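Local coordinates for histidine kinase (Caulobacter vibrioides, PDB 6TNE), which is the receiver domain of a hybrid histidine kinase and probably accepts a phosphoryl group in a phosphorelay, at residues T99-P102 with K103-I107. Numbering follows the deposited sequence. Where two conformers were deposited one is given.
Sequences TFLP and KPIDI
Leu101 carries CG anti to its backbone N (chi1 -179°), while Ile105 holds CG1 anti to its carbonyl carbon (chi1 -64°) and its second torsion (chi2 -47°) turns CD1 toward the leucine, where the chain leaves strand 98-102 of a CheY-like receiver fold. The meeting is narrow: CD1 of Ile105 lies 3.7 Å from CD2 of Leu101, with the two side chains running across one another. The same Ile105 CD1 also comes within 3.2 Å of the carbonyl O of Pro102, a close approach of methyl to carbonyl that marks tight packing on the inner side of the turn. Both hydrophobic groups also touch Leu110, so the pair joins the edge strand of the five-stranded parallel sheet to helix 107-118.

The peptide between Lys103 and Pro104 is cis, in the Lys-Pro pair characteristic of receiver domains. Across this turn Pro102 O and Pro104 O, two acceptors that cannot bond to each other, lie 3.4 Å apart. Lys103 rests CB against the carbonyl carbon of Pro102, but a bend along its chain carries NZ away to salt bridges with Glu7 and Asp53, as expected of the conserved receiver lysine. Asp53, at the end of strand 49-53, sits where receiver domains carry the phosphoacceptor aspartate, and Glu7 is consistent with the acidic, metal-binding side of that site. Past the turn, Asp106 takes the N-cap position of helix 107-118: its side chain caps a backbone N in the first turn, and its OD2 is in addition hydrogen-bonded to OG1 of Thr109.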
ATOM      1  N   THR A  99      -7.155   6.896   2.920  1.00 14.39           N
ATOM      2  CA  THR A  99      -7.859   7.169   1.676  1.00 14.21           C
ATOM      3  C   THR A  99      -8.295   5.859   1.042  1.00 13.31           C
ATOM      4  O   THR A  99      -7.857   4.760   1.456  1.00 13.84           O
ATOM      5  CB  THR A  99      -6.992   7.990   0.701  1.00 15.27           C
ATOM      6  OG1 THR A  99      -5.843   7.233   0.326  1.00 16.14           O
ATOM      7  CG2 THR A  99      -6.575   9.339   1.257  1.00 17.07           C
ATOM      8  N   PHE A 100      -9.064   5.953  -0.045  0.51 14.92           N
ATOM      9  CA  PHE A 100      -9.708   4.804  -0.694  0.51 16.02           C
ATOM     10  C   PHE A 100      -9.779   5.027  -2.188  0.51 16.80           C
ATOM     11  O   PHE A 100     -10.403   6.011  -2.623  0.51 17.77           O
ATOM     12  CB  PHE A 100     -11.132   4.660  -0.210  0.51 21.86           C
ATOM     13  CG  PHE A 100     -11.248   4.544   1.242  0.51 17.24           C
ATOM     14  CD1 PHE A 100     -11.366   5.670   2.034  0.51 19.08           C
ATOM     15  CD2 PHE A 100     -11.256   3.289   1.835  0.51 18.49           C
ATOM     16  CE1 PHE A 100     -11.481   5.573   3.396  0.51 21.89           C
ATOM     17  CE2 PHE A 100     -11.368   3.183   3.204  0.51 21.13           C
ATOM     18  CZ  PHE A 100     -11.489   4.331   3.979  0.51 21.27           C
ATOM     19  N   LEU A 101      -9.242   4.081  -2.954  1.00 15.74           N
ATOM     20  CA  LEU A 101      -9.218   4.161  -4.420  1.00 17.19           C
ATOM     21  C   LEU A 101      -9.902   2.903  -4.938  1.00 18.36           C
ATOM     22  O   LEU A 101      -9.506   1.791  -4.571  1.00 17.85           O
ATOM     23  CB  LEU A 101      -7.776   4.266  -4.940  1.00 21.74           C
ATOM     24  CG  LEU A 101      -7.452   4.378  -6.444  1.00 24.18           C
ATOM     25  CD1 LEU A 101      -7.932   5.727  -6.916  1.00 29.08           C
ATOM     26  CD2 LEU A 101      -5.950   4.170  -6.779  1.00 29.63           C
ATOM     27  N   PRO A 102     -10.953   3.015  -5.754  1.00 19.57           N
ATOM     28  CA  PRO A 102     -11.625   1.798  -6.219  1.00 23.21           C
ATOM     29  C   PRO A 102     -10.782   1.059  -7.249  1.00 21.96           C
ATOM     30  O   PRO A 102     -10.079   1.649  -8.071  1.00 27.44           O
ATOM     31  CB  PRO A 102     -12.928   2.327  -6.845  1.00 25.45           C
ATOM     32  CG  PRO A 102     -12.574   3.684  -7.292  1.00 27.42           C
ATOM     33  CD  PRO A 102     -11.590   4.235  -6.262  1.00 22.41           C
ATOM     34  N   LYS A 103     -10.911  -0.266  -7.254  1.00 22.35           N
ATOM     35  CA  LYS A 103     -10.473  -1.123  -8.344  1.00 23.81           C
ATOM     36  C   LYS A 103     -11.599  -1.277  -9.360  1.00 27.66           C
ATOM     37  O   LYS A 103     -12.779  -1.210  -9.005  1.00 29.11           O
ATOM     38  CB  LYS A 103     -10.088  -2.492  -7.796  1.00 27.12           C
ATOM     39  CG  LYS A 103      -8.741  -2.504  -7.066  1.00 27.03           C
ATOM     40  CD  LYS A 103      -8.139  -3.915  -6.963  1.00 29.61           C
ATOM     41  CE  LYS A 103      -8.221  -4.428  -5.588  1.00 24.79           C
ATOM     42  NZ  LYS A 103      -7.699  -5.827  -5.465  1.00 20.69           N
ATOM     43  N   PRO A 104     -11.281  -1.497 -10.645  1.00 28.01           N
ATOM     44  CA  PRO A 104      -9.935  -1.608 -11.227  1.00 27.83           C
ATOM     45  C   PRO A 104      -9.169  -0.297 -11.183  1.00 28.38           C
ATOM     46  O   PRO A 104      -9.767   0.760 -11.382  1.00 29.83           O
ATOM     47  CB  PRO A 104     -10.211  -2.006 -12.680  1.00 29.78           C
ATOM     48  CG  PRO A 104     -11.626  -1.587 -12.920  1.00 31.14           C
ATOM     49  CD  PRO A 104     -12.335  -1.760 -11.646  1.00 30.01           C
ATOM     50  N   ILE A 105      -7.857  -0.391 -10.946  1.00 31.08           N
ATOM     51  CA  ILE A 105      -6.983   0.760 -10.786  1.00 31.63           C
ATOM     52  C   ILE A 105      -6.625   1.331 -12.152  1.00 28.45           C
ATOM     53  O   ILE A 105      -6.239   0.601 -13.067  1.00 31.08           O
ATOM     54  CB  ILE A 105      -5.705   0.352 -10.039  1.00 39.26           C
ATOM     55  CG1 ILE A 105      -6.031  -0.098  -8.617  1.00 45.72           C
ATOM     56  CG2 ILE A 105      -4.683   1.486 -10.075  1.00 42.62           C
ATOM     57  CD1 ILE A 105      -6.964   0.839  -7.878  1.00 45.65           C
ATOM     58  N   ASP A 106      -6.743   2.639 -12.275  1.00 28.94           N
ATOM     59  CA  ASP A 106      -6.297   3.427 -13.409  1.00 33.06           C
ATOM     60  C   ASP A 106      -4.936   4.015 -13.006  1.00 24.44           C
ATOM     61  O   ASP A 106      -4.856   4.657 -11.969  1.00 23.55           O
ATOM     62  CB  ASP A 106      -7.396   4.495 -13.451  1.00 43.87           C
ATOM     63  CG  ASP A 106      -7.195   5.552 -14.468  1.00 39.99           C
ATOM     64  OD1 ASP A 106      -7.813   5.468 -15.548  1.00 41.14           O
ATOM     65  OD2 ASP A 106      -6.517   6.531 -14.143  1.00 37.82           O
ATOM     66  N   ILE A 107      -3.854   3.744 -13.774  1.00 23.46           N
ATOM     67  CA  ILE A 107      -2.507   4.177 -13.337  1.00 24.92           C
ATOM     68  C   ILE A 107      -2.413   5.688 -13.196  1.00 24.34           C
ATOM     69  O   ILE A 107      -1.779   6.198 -12.268  1.00 24.09           O
ATOM     70  CB  ILE A 107      -1.354   3.605 -14.197  1.00 28.69           C
ATOM     71  CG1 ILE A 107       0.015   3.928 -13.577  1.00 33.97           C
ATOM     72  CG2 ILE A 107      -1.281   4.242 -15.573  1.00 30.55           C
ATOM     73  CD1 ILE A 107       0.179   3.586 -12.080  1.00 37.30           C
TER